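Local coordinates for protein phthiocerol synthesis polyketide synthase type I PpsC (Mycobacterium tuberculosis, PDB 7AHB) that helps build phthiocerol as a modular polyketide synthase, its acyltransferase domain probably loading extender units from coenzyme A onto the acyl carrier protein, at residues A161-S164 with R165-P169; K101-G105 with I106-Q110; A246-P249 with A250-E254. All blocks are in the same frame, centred on the assembly; numbering follows the deposited sequence.

Contact 1 of 3, residues A161-S164 with R165-P169; sequences AVRS and RLMAP
Arg163 and Met167 pair one turn apart on helix 153-167 of the acyltransferase domain, the second helix after the probable GxSxG nucleophile elbow. The two side chains run side by side in the same direction. The thioether SD of Met167 rests 3.6 Å from CG of Arg163, nearest to the aliphatic stem. CG of Arg163 stands anti to the backbone N (chi1 179°), which sets the stem beside the carbonyl carbon, alongside Met167, and a bend at chi3 then turns the guanidinium aside. Its NH2 bonds to Gln110 OE1 on helix 106-126, while the side chain touches Met139, Met251 and Met294.

On a neighbouring flank Val162 lies beside Leu166, CG1 to CD1 at 4.0 Å, and Leu166 CG comes within 3.2 Å of Val162 O. Arg165 crosses Val162 at a slant. Bent at chi2 and chi3, its chain folds back so that NH1 stops 4.2 Å from Val162 CG1. The same nitrogen forms a salt bridge with Glu254, and Leu166 CD2 sits in plane at the guanidinium edge. OG of Ser164, tucked between its own N and carbonyl carbon, reaches back to Thr160 O.

Four backbone bonds run through these two turns. Leu166 N to Val162 O, 3.0 Å, is the straightest, at 161° on the hydrogen, whereas Ala168 N to Ser164 O, 2.9 Å, is bent to 131°. Alpha-helical spacing gives the i to i+4 side-chain pairs, and the chain goes over to 3-10 geometry at 168-169. In related malonyl transferases an arginine that follows the nucleophile elbow in the chain binds the extender's carboxylate, and the place of Arg163 is consistent with that site.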
ATOM      1  N   ALA A 161       3.773  12.813   5.916  1.00 16.33           N
ATOM      2  CA  ALA A 161       3.257  13.941   6.688  1.00 20.61           C
ATOM      3  C   ALA A 161       2.813  15.083   5.785  1.00 21.64           C
ATOM      4  O   ALA A 161       1.728  15.652   5.973  1.00 17.62           O
ATOM      5  CB  ALA A 161       4.320  14.444   7.657  1.00 16.24           C
ATOM      6  N   VAL A 162       3.648  15.438   4.805  1.00 15.57           N
ATOM      7  CA  VAL A 162       3.318  16.526   3.890  1.00 19.05           C
ATOM      8  C   VAL A 162       2.077  16.169   3.078  1.00 16.48           C
ATOM      9  O   VAL A 162       1.088  16.904   3.064  1.00 17.71           O
ATOM     10  CB  VAL A 162       4.512  16.835   2.968  1.00 17.83           C
ATOM     11  CG1 VAL A 162       4.086  17.782   1.857  1.00 19.91           C
ATOM     12  CG2 VAL A 162       5.687  17.421   3.758  1.00 20.15           C
ATOM     13  N   ARG A 163       2.121  15.034   2.375  1.00 19.68           N
ATOM     14  CA  ARG A 163       1.016  14.661   1.496  1.00 21.23           C
ATOM     15  C   ARG A 163      -0.286  14.572   2.270  1.00 19.08           C
ATOM     16  O   ARG A 163      -1.313  15.096   1.829  1.00 17.94           O
ATOM     17  CB  ARG A 163       1.297  13.328   0.802  1.00 21.92           C
ATOM     18  CG  ARG A 163       0.157  12.875  -0.127  1.00 20.05           C
ATOM     19  CD  ARG A 163       0.355  11.405  -0.534  1.00 23.73           C
ATOM     20  NE  ARG A 163       0.444  10.553   0.654  1.00 23.05           N
ATOM     21  CZ  ARG A 163       1.283   9.533   0.786  1.00 20.21           C
ATOM     22  NH1 ARG A 163       2.107   9.172  -0.216  1.00 22.52           N
ATOM     23  NH2 ARG A 163       1.264   8.845   1.906  1.00 26.13           N
ATOM     24  N   SER A 164      -0.263  13.901   3.432  1.00 15.21           N
ATOM     25  CA  SER A 164      -1.497  13.708   4.194  1.00 20.15           C
ATOM     26  C   SER A 164      -2.041  15.024   4.733  1.00 18.41           C
ATOM     27  O   SER A 164      -3.262  15.201   4.813  1.00 19.15           O
ATOM     28  CB  SER A 164      -1.282  12.708   5.331  1.00 20.90           C
ATOM     29  OG  SER A 164      -0.409  13.190   6.312  1.00 17.63           O
ATOM     30  N   ARG A 165      -1.170  15.960   5.104  1.00 19.19           N
ATOM     31  CA  ARG A 165      -1.658  17.264   5.541  1.00 24.05           C
ATOM     32  C   ARG A 165      -2.303  18.029   4.392  1.00 24.95           C
ATOM     33  O   ARG A 165      -3.287  18.756   4.596  1.00 24.64           O
ATOM     34  CB  ARG A 165      -0.524  18.091   6.135  1.00 23.90           C
ATOM     35  CG  ARG A 165      -1.005  19.412   6.707  1.00 27.82           C
ATOM     36  CD  ARG A 165      -0.140  20.582   6.240  1.00 31.83           C
ATOM     37  NE  ARG A 165       1.267  20.388   6.574  1.00 31.08           N
ATOM     38  CZ  ARG A 165       2.253  20.278   5.686  1.00 29.41           C
ATOM     39  NH1 ARG A 165       1.999  20.340   4.384  1.00 29.43           N
ATOM     40  NH2 ARG A 165       3.505  20.085   6.113  1.00 32.68           N
ATOM     41  N   LEU A 166      -1.731  17.911   3.191  1.00 17.70           N
ATOM     42  CA  LEU A 166      -2.314  18.541   2.015  1.00 18.10           C
ATOM     43  C   LEU A 166      -3.669  17.939   1.646  1.00 17.95           C
ATOM     44  O   LEU A 166      -4.533  18.651   1.144  1.00 18.73           O
ATOM     45  CB  LEU A 166      -1.349  18.428   0.829  1.00 17.57           C
ATOM     46  CG  LEU A 166      -0.015  19.168   1.017  1.00 18.18           C
ATOM     47  CD1 LEU A 166       0.890  19.004  -0.176  1.00 20.02           C
ATOM     48  CD2 LEU A 166      -0.289  20.658   1.251  1.00 22.22           C
ATOM     49  N   MET A 167      -3.858  16.645   1.846  1.00 17.08           N
ATOM     50  CA  MET A 167      -5.110  15.997   1.521  1.00 18.59           C
ATOM     51  C   MET A 167      -6.161  16.145   2.599  1.00 20.23           C
ATOM     52  O   MET A 167      -7.348  16.068   2.277  1.00 19.48           O
ATOM     53  CB  MET A 167      -4.843  14.512   1.244  1.00 22.26           C
ATOM     54  CG  MET A 167      -3.992  14.265  -0.008  1.00 22.25           C
ATOM     55  SD  MET A 167      -3.462  12.546  -0.218  1.00 28.74           S
ATOM     56  CE  MET A 167      -5.052  11.774  -0.473  1.00 24.57           C
ATOM     57  N   ALA A 168      -5.766  16.381   3.839  1.00 19.26           N
ATOM     58  CA  ALA A 168      -6.737  16.427   4.928  1.00 19.10           C
ATOM     59  C   ALA A 168      -7.873  17.410   4.703  1.00 23.30           C
ATOM     60  O   ALA A 168      -9.028  17.051   5.000  1.00 23.46           O
ATOM     61  CB  ALA A 168      -6.008  16.753   6.230  1.00 21.78           C
ATOM     62  N   PRO A 169      -7.641  18.637   4.227  1.00 23.98           N
ATOM     63  CA  PRO A 169      -8.771  19.568   4.052  1.00 26.00           C
ATOM     64  C   PRO A 169      -9.825  19.061   3.083  1.00 24.95           C
ATOM     65  O   PRO A 169     -10.962  19.543   3.126  1.00 24.43           O
ATOM     66  CB  PRO A 169      -8.100  20.851   3.541  1.00 28.11           C
ATOM     67  CG  PRO A 169      -6.666  20.740   3.987  1.00 24.08           C
ATOM     68  CD  PRO A 169      -6.341  19.265   3.920  1.00 24.82           C
TER

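Contact 2 of 3, residues K101-G105 with I106-Q110; sequences KELVG and IEQIQ
Gln108 reaches back to Val104 at the N-terminus of helix 106-126, where Gly105 takes the N-cap position. Val104 N donates to Gln108 OE1 at 3.0 Å, almost straight at 174°, with the donor tilted somewhat from the amide plane. With CG beside its own backbone N and the chain extended beyond it, the amide is carried back over the incoming loop. A water that donates to Glu102 O also donates to OE1, giving this oxygen two hydrogens.

Leu103 points at the first turn and lays CD2 3.6 Å from Gln108 O, while its CB meets Ile109 CG1 at 4.2 Å. CG1 of Ile109 in turn packs on Gly105 O, 3.3 Å away, and that carbonyl accepts Ile109 N at 2.9 Å to close the first helical turn.

Further out, Leu103 N bonds to Gln59 OE1, and its side chain touches Phe91 and Val96, tying the loop to Gln59 and to helix 93-98. Gly105 has a positive phi of 93°, a backbone shape that leaves no room for a CB beside the carbonyl O of Val104. Without a side chain, Gly105 has no side-chain acceptor to offer the first N-H groups. A second water fills in: it accepts Gln108 N at 2.9 Å and donates to Val104 O at 2.7 Å.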
ATOM      1  N   LYS A 101      -5.784   2.694  20.396  1.00 50.59           N
ATOM      2  CA  LYS A 101      -6.504   3.896  20.015  1.00 48.74           C
ATOM      3  C   LYS A 101      -6.787   3.878  18.515  1.00 47.54           C
ATOM      4  O   LYS A 101      -6.007   3.345  17.721  1.00 49.61           O
ATOM      5  CB  LYS A 101      -5.695   5.140  20.378  1.00 47.47           C
ATOM      6  CG  LYS A 101      -5.099   5.114  21.769  1.00 48.99           C
ATOM      7  CD  LYS A 101      -5.015   6.517  22.348  1.00 50.62           C
ATOM      8  CE  LYS A 101      -3.793   6.687  23.246  1.00 50.63           C
ATOM      9  NZ  LYS A 101      -2.822   7.645  22.609  1.00 52.09           N
ATOM     10  N   GLU A 102      -7.917   4.465  18.129  1.00 29.93           N
ATOM     11  CA  GLU A 102      -8.223   4.646  16.725  1.00 29.77           C
ATOM     12  C   GLU A 102      -7.386   5.785  16.158  1.00 28.58           C
ATOM     13  O   GLU A 102      -7.206   6.828  16.794  1.00 28.96           O
ATOM     14  CB  GLU A 102      -9.716   4.927  16.534  1.00 32.22           C
ATOM     15  CG  GLU A 102     -10.109   5.049  15.079  1.00 32.47           C
ATOM     16  CD  GLU A 102     -11.623   5.217  14.866  1.00 35.32           C
ATOM     17  OE1 GLU A 102     -12.303   5.664  15.769  1.00 37.06           O
ATOM     18  OE2 GLU A 102     -12.108   4.902  13.765  1.00 35.98           O
ATOM     19  N   LEU A 103      -6.850   5.570  14.967  1.00 27.34           N
ATOM     20  CA  LEU A 103      -6.247   6.654  14.201  1.00 26.77           C
ATOM     21  C   LEU A 103      -7.366   7.462  13.544  1.00 28.71           C
ATOM     22  O   LEU A 103      -8.213   6.898  12.838  1.00 29.61           O
ATOM     23  CB  LEU A 103      -5.282   6.102  13.155  1.00 25.01           C
ATOM     24  CG  LEU A 103      -4.154   5.232  13.684  1.00 23.40           C
ATOM     25  CD1 LEU A 103      -3.599   4.331  12.581  1.00 24.19           C
ATOM     26  CD2 LEU A 103      -3.026   6.098  14.265  1.00 22.71           C
ATOM     27  N   VAL A 104      -7.401   8.768  13.812  1.00 29.71           N
ATOM     28  CA  VAL A 104      -8.479   9.636  13.347  1.00 32.08           C
ATOM     29  C   VAL A 104      -7.893  10.716  12.453  1.00 32.19           C
ATOM     30  O   VAL A 104      -6.975  11.431  12.861  1.00 31.57           O
ATOM     31  CB  VAL A 104      -9.246  10.284  14.522  1.00 34.01           C
ATOM     32  CG1 VAL A 104     -10.285  11.304  13.999  1.00 36.82           C
ATOM     33  CG2 VAL A 104      -9.909   9.223  15.371  1.00 34.37           C
ATOM     34  N   GLY A 105      -8.446  10.860  11.264  1.00 33.33           N
ATOM     35  CA  GLY A 105      -7.961  11.856  10.325  1.00 33.87           C
ATOM     36  C   GLY A 105      -6.931  11.275   9.384  1.00 31.78           C
ATOM     37  O   GLY A 105      -6.180  10.361   9.725  1.00 29.56           O
ATOM     38  N   ILE A 106      -6.922  11.812   8.157  1.00 19.40           N
ATOM     39  CA  ILE A 106      -6.060  11.257   7.111  1.00 19.91           C
ATOM     40  C   ILE A 106      -4.597  11.293   7.539  1.00 18.48           C
ATOM     41  O   ILE A 106      -3.806  10.423   7.156  1.00 18.86           O
ATOM     42  CB  ILE A 106      -6.282  12.018   5.784  1.00 17.68           C
ATOM     43  CG1 ILE A 106      -7.759  11.964   5.410  1.00 22.72           C
ATOM     44  CG2 ILE A 106      -5.435  11.453   4.689  1.00 25.02           C
ATOM     45  CD1 ILE A 106      -8.045  12.290   3.942  1.00 27.40           C
ATOM     46  N   GLU A 107      -4.196  12.307   8.300  1.00 19.55           N
ATOM     47  CA  GLU A 107      -2.789  12.397   8.689  1.00 16.67           C
ATOM     48  C   GLU A 107      -2.419  11.252   9.625  1.00 18.33           C
ATOM     49  O   GLU A 107      -1.416  10.566   9.416  1.00 17.61           O
ATOM     50  CB  GLU A 107      -2.516  13.748   9.351  1.00 19.86           C
ATOM     51  CG  GLU A 107      -2.445  14.910   8.359  1.00 19.77           C
ATOM     52  CD  GLU A 107      -2.540  16.261   9.029  1.00 22.75           C
ATOM     53  OE1 GLU A 107      -1.531  16.973   9.072  1.00 23.57           O
ATOM     54  OE2 GLU A 107      -3.630  16.608   9.515  1.00 19.76           O
ATOM     55  N   GLN A 108      -3.208  11.047  10.691  1.00 20.86           N
ATOM     56  CA  GLN A 108      -2.929   9.926  11.589  1.00 19.27           C
ATOM     57  C   GLN A 108      -3.036   8.583  10.866  1.00 24.31           C
ATOM     58  O   GLN A 108      -2.217   7.674  11.087  1.00 19.82           O
ATOM     59  CB  GLN A 108      -3.866   9.961  12.796  1.00 21.97           C
ATOM     60  CG  GLN A 108      -3.468  11.013  13.819  1.00 21.92           C
ATOM     61  CD  GLN A 108      -4.129  10.803  15.158  1.00 23.94           C
ATOM     62  OE1 GLN A 108      -5.042   9.979  15.280  1.00 22.06           O
ATOM     63  NE2 GLN A 108      -3.643  11.521  16.191  1.00 27.21           N
ATOM     64  N   ILE A 109      -4.036   8.440   9.993  1.00 21.74           N
ATOM     65  CA  ILE A 109      -4.226   7.186   9.258  1.00 19.04           C
ATOM     66  C   ILE A 109      -3.014   6.877   8.377  1.00 19.90           C
ATOM     67  O   ILE A 109      -2.487   5.759   8.388  1.00 19.10           O
ATOM     68  CB  ILE A 109      -5.531   7.245   8.435  1.00 18.91           C
ATOM     69  CG1 ILE A 109      -6.738   7.137   9.371  1.00 18.74           C
ATOM     70  CG2 ILE A 109      -5.567   6.155   7.404  1.00 18.98           C
ATOM     71  CD1 ILE A 109      -8.084   7.444   8.699  1.00 22.02           C
ATOM     72  N   GLN A 110      -2.572   7.848   7.579  1.00 17.09           N
ATOM     73  CA  GLN A 110      -1.448   7.599   6.678  1.00 16.71           C
ATOM     74  C   GLN A 110      -0.135   7.417   7.448  1.00 19.14           C
ATOM     75  O   GLN A 110       0.677   6.528   7.125  1.00 14.67           O
ATOM     76  CB  GLN A 110      -1.328   8.749   5.663  1.00 19.00           C
ATOM     77  CG  GLN A 110      -2.442   8.786   4.602  1.00 17.40           C
ATOM     78  CD  GLN A 110      -1.997   9.524   3.294  1.00 26.01           C
ATOM     79  OE1 GLN A 110      -0.786   9.783   3.054  1.00 29.31           O
ATOM     80  NE2 GLN A 110      -2.982   9.843   2.436  1.00 25.65           N
TER
HETATM   81  O   HOH W   1      -5.140   8.663  17.756  1.00 40.81           O
HETATM   82  O   HOH W   2      -5.176  12.977  11.555  1.00 23.73           O

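Contact 3 of 3, residues A246-P249 with A250-E254; sequences ALQP and AMRSE
One face of the Arg252 guanidinium lies over Gln248 CB, with NH1 3.7 Å from that carbon. At the guanidinium edge, in plane, a water accepts from NH2 at 3.2 Å. The amide of Gln248 is turned 43° from the guanidinium plane, and the two side chains run the same way, one turn apart on helix 248-254. Arg252 is extended from CG to NE, which brings its flat end alongside the glutamine. NE2 and NH2 come to 3.8 Å, both being donors. The same water also accepts from NE2, though weakly, and the main partner of NE2 is Ala291 O on helix 287-295.

The backbone holds the register: Arg252 N bonds to Gln248 O at 2.9 Å and Met251 N to Leu247 O at 3.0 Å. Pro249 has no N-H to give, but its O accepts Ser253 N. Met251, bent at chi2 and chi3, leads away from this side to reach Leu166, Trp290 and Met294.

Two donors cannot satisfy each other, so the water, weakly for NE2, and Ala291 O take their hydrogens; between the side chains themselves the contact is probably van der Waals.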
ATOM      1  N   ALA A 246      -4.552  19.995  -7.808  1.00 22.17           N
ATOM      2  CA  ALA A 246      -4.514  21.151  -6.923  1.00 23.60           C
ATOM      3  C   ALA A 246      -3.375  21.061  -5.919  1.00 21.18           C
ATOM      4  O   ALA A 246      -2.867  22.096  -5.473  1.00 21.58           O
ATOM      5  CB  ALA A 246      -5.852  21.292  -6.199  1.00 23.22           C
ATOM      6  N   LEU A 247      -2.958  19.845  -5.564  1.00 19.96           N
ATOM      7  CA  LEU A 247      -2.017  19.643  -4.471  1.00 19.11           C
ATOM      8  C   LEU A 247      -0.573  19.503  -4.936  1.00 22.48           C
ATOM      9  O   LEU A 247       0.343  19.576  -4.108  1.00 17.96           O
ATOM     10  CB  LEU A 247      -2.391  18.400  -3.651  1.00 19.17           C
ATOM     11  CG  LEU A 247      -3.787  18.377  -3.025  1.00 19.28           C
ATOM     12  CD1 LEU A 247      -3.933  17.134  -2.178  1.00 20.66           C
ATOM     13  CD2 LEU A 247      -4.005  19.650  -2.208  1.00 22.97           C
ATOM     14  N   GLN A 248      -0.341  19.329  -6.220  1.00 21.53           N
ATOM     15  CA  GLN A 248       1.002  19.000  -6.680  1.00 18.92           C
ATOM     16  C   GLN A 248       1.985  20.141  -6.482  1.00 18.34           C
ATOM     17  O   GLN A 248       3.123  19.891  -6.058  1.00 17.85           O
ATOM     18  CB  GLN A 248       0.953  18.565  -8.143  1.00 21.62           C
ATOM     19  CG  GLN A 248       0.197  17.253  -8.368  1.00 19.20           C
ATOM     20  CD  GLN A 248       0.213  16.815  -9.822  1.00 22.91           C
ATOM     21  OE1 GLN A 248      -0.155  17.578 -10.726  1.00 21.51           O
ATOM     22  NE2 GLN A 248       0.648  15.580 -10.055  1.00 20.65           N
ATOM     23  N   PRO A 249       1.602  21.396  -6.727  1.00 19.45           N
ATOM     24  CA  PRO A 249       2.576  22.479  -6.488  1.00 20.05           C
ATOM     25  C   PRO A 249       3.031  22.557  -5.049  1.00 19.67           C
ATOM     26  O   PRO A 249       4.222  22.765  -4.783  1.00 19.66           O
ATOM     27  CB  PRO A 249       1.825  23.743  -6.917  1.00 21.42           C
ATOM     28  CG  PRO A 249       0.757  23.228  -7.906  1.00 21.60           C
ATOM     29  CD  PRO A 249       0.356  21.883  -7.358  1.00 20.40           C
ATOM     30  N   ALA A 250       2.111  22.382  -4.101  1.00 20.05           N
ATOM     31  CA  ALA A 250       2.500  22.431  -2.695  1.00 19.34           C
ATOM     32  C   ALA A 250       3.378  21.246  -2.344  1.00 18.26           C
ATOM     33  O   ALA A 250       4.334  21.391  -1.576  1.00 18.27           O
ATOM     34  CB  ALA A 250       1.270  22.463  -1.790  1.00 19.65           C
ATOM     35  N   MET A 251       3.077  20.072  -2.906  1.00 21.57           N
ATOM     36  CA  MET A 251       3.956  18.914  -2.732  1.00 23.66           C
ATOM     37  C   MET A 251       5.384  19.226  -3.176  1.00 24.13           C
ATOM     38  O   MET A 251       6.342  18.960  -2.448  1.00 19.97           O
ATOM     39  CB  MET A 251       3.436  17.708  -3.516  1.00 22.62           C
ATOM     40  CG  MET A 251       2.267  17.027  -2.890  1.00 25.01           C
ATOM     41  SD  MET A 251       2.746  15.937  -1.557  1.00 23.23           S
ATOM     42  CE  MET A 251       3.460  14.576  -2.444  1.00 23.48           C
ATOM     43  N   ARG A 252       5.545  19.764  -4.385  1.00 25.41           N
ATOM     44  CA  ARG A 252       6.882  20.036  -4.907  1.00 29.06           C
ATOM     45  C   ARG A 252       7.588  21.106  -4.096  1.00 29.36           C
ATOM     46  O   ARG A 252       8.806  21.028  -3.911  1.00 27.23           O
ATOM     47  CB  ARG A 252       6.779  20.415  -6.386  1.00 29.34           C
ATOM     48  CG  ARG A 252       6.413  19.201  -7.222  1.00 28.86           C
ATOM     49  CD  ARG A 252       5.883  19.478  -8.597  1.00 31.16           C
ATOM     50  NE  ARG A 252       5.495  18.183  -9.195  1.00 36.50           N
ATOM     51  CZ  ARG A 252       4.514  17.999 -10.089  1.00 33.03           C
ATOM     52  NH1 ARG A 252       3.787  19.038 -10.513  1.00 34.02           N
ATOM     53  NH2 ARG A 252       4.260  16.771 -10.552  1.00 26.73           N
ATOM     54  N   SER A 253       6.837  22.056  -3.537  1.00 23.63           N
ATOM     55  CA  SER A 253       7.442  23.085  -2.697  1.00 25.18           C
ATOM     56  C   SER A 253       7.866  22.519  -1.349  1.00 26.53           C
ATOM     57  O   SER A 253       9.017  22.684  -0.925  1.00 24.86           O
ATOM     58  CB  SER A 253       6.454  24.240  -2.506  1.00 27.09           C
ATOM     59  OG  SER A 253       7.021  25.275  -1.751  1.00 29.92           O
ATOM     60  N   GLU A 254       6.948  21.848  -0.656  1.00 27.32           N
ATOM     61  CA  GLU A 254       7.244  21.415   0.704  1.00 31.98           C
ATOM     62  C   GLU A 254       8.295  20.310   0.739  1.00 31.54           C
ATOM     63  O   GLU A 254       9.033  20.189   1.722  1.00 27.20           O
ATOM     64  CB  GLU A 254       5.967  20.928   1.384  1.00 30.69           C
ATOM     65  CG  GLU A 254       4.881  21.961   1.442  1.00 30.71           C
ATOM     66  CD  GLU A 254       4.653  22.458   2.815  1.00 36.76           C
ATOM     67  OE1 GLU A 254       5.539  23.182   3.339  1.00 39.44           O
ATOM     68  OE2 GLU A 254       3.578  22.132   3.391  1.00 40.17           O
TER
HETATM   69  O   HOH W   3       2.747  14.797 -12.625  1.00 35.57           O

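In the fold
Contact 1 sits between the other two and touches both. With contact 2, centres 12 Å apart, Arg163 NH2 meets Gln110 OE1 at 2.5 Å in a probable hydrogen bond, and Ser164 OG packs 3.4 Å from Glu107 CG. With contact 3, centres 10 Å apart, Arg165 NH1 bridges to Glu254 OE2 at 2.6 Å, and Leu166 CD1 lies 3.6 Å from Met251 CG. Contacts 2 and 3 do not meet; their nearest atoms are about 8 Å apart. Helix 153-167 therefore lies between helices 106-126 and 248-254, with Arg163 near the presumed nucleophile elbow. The side chain of Ala161 is about 13 Å from a bound sodium ion.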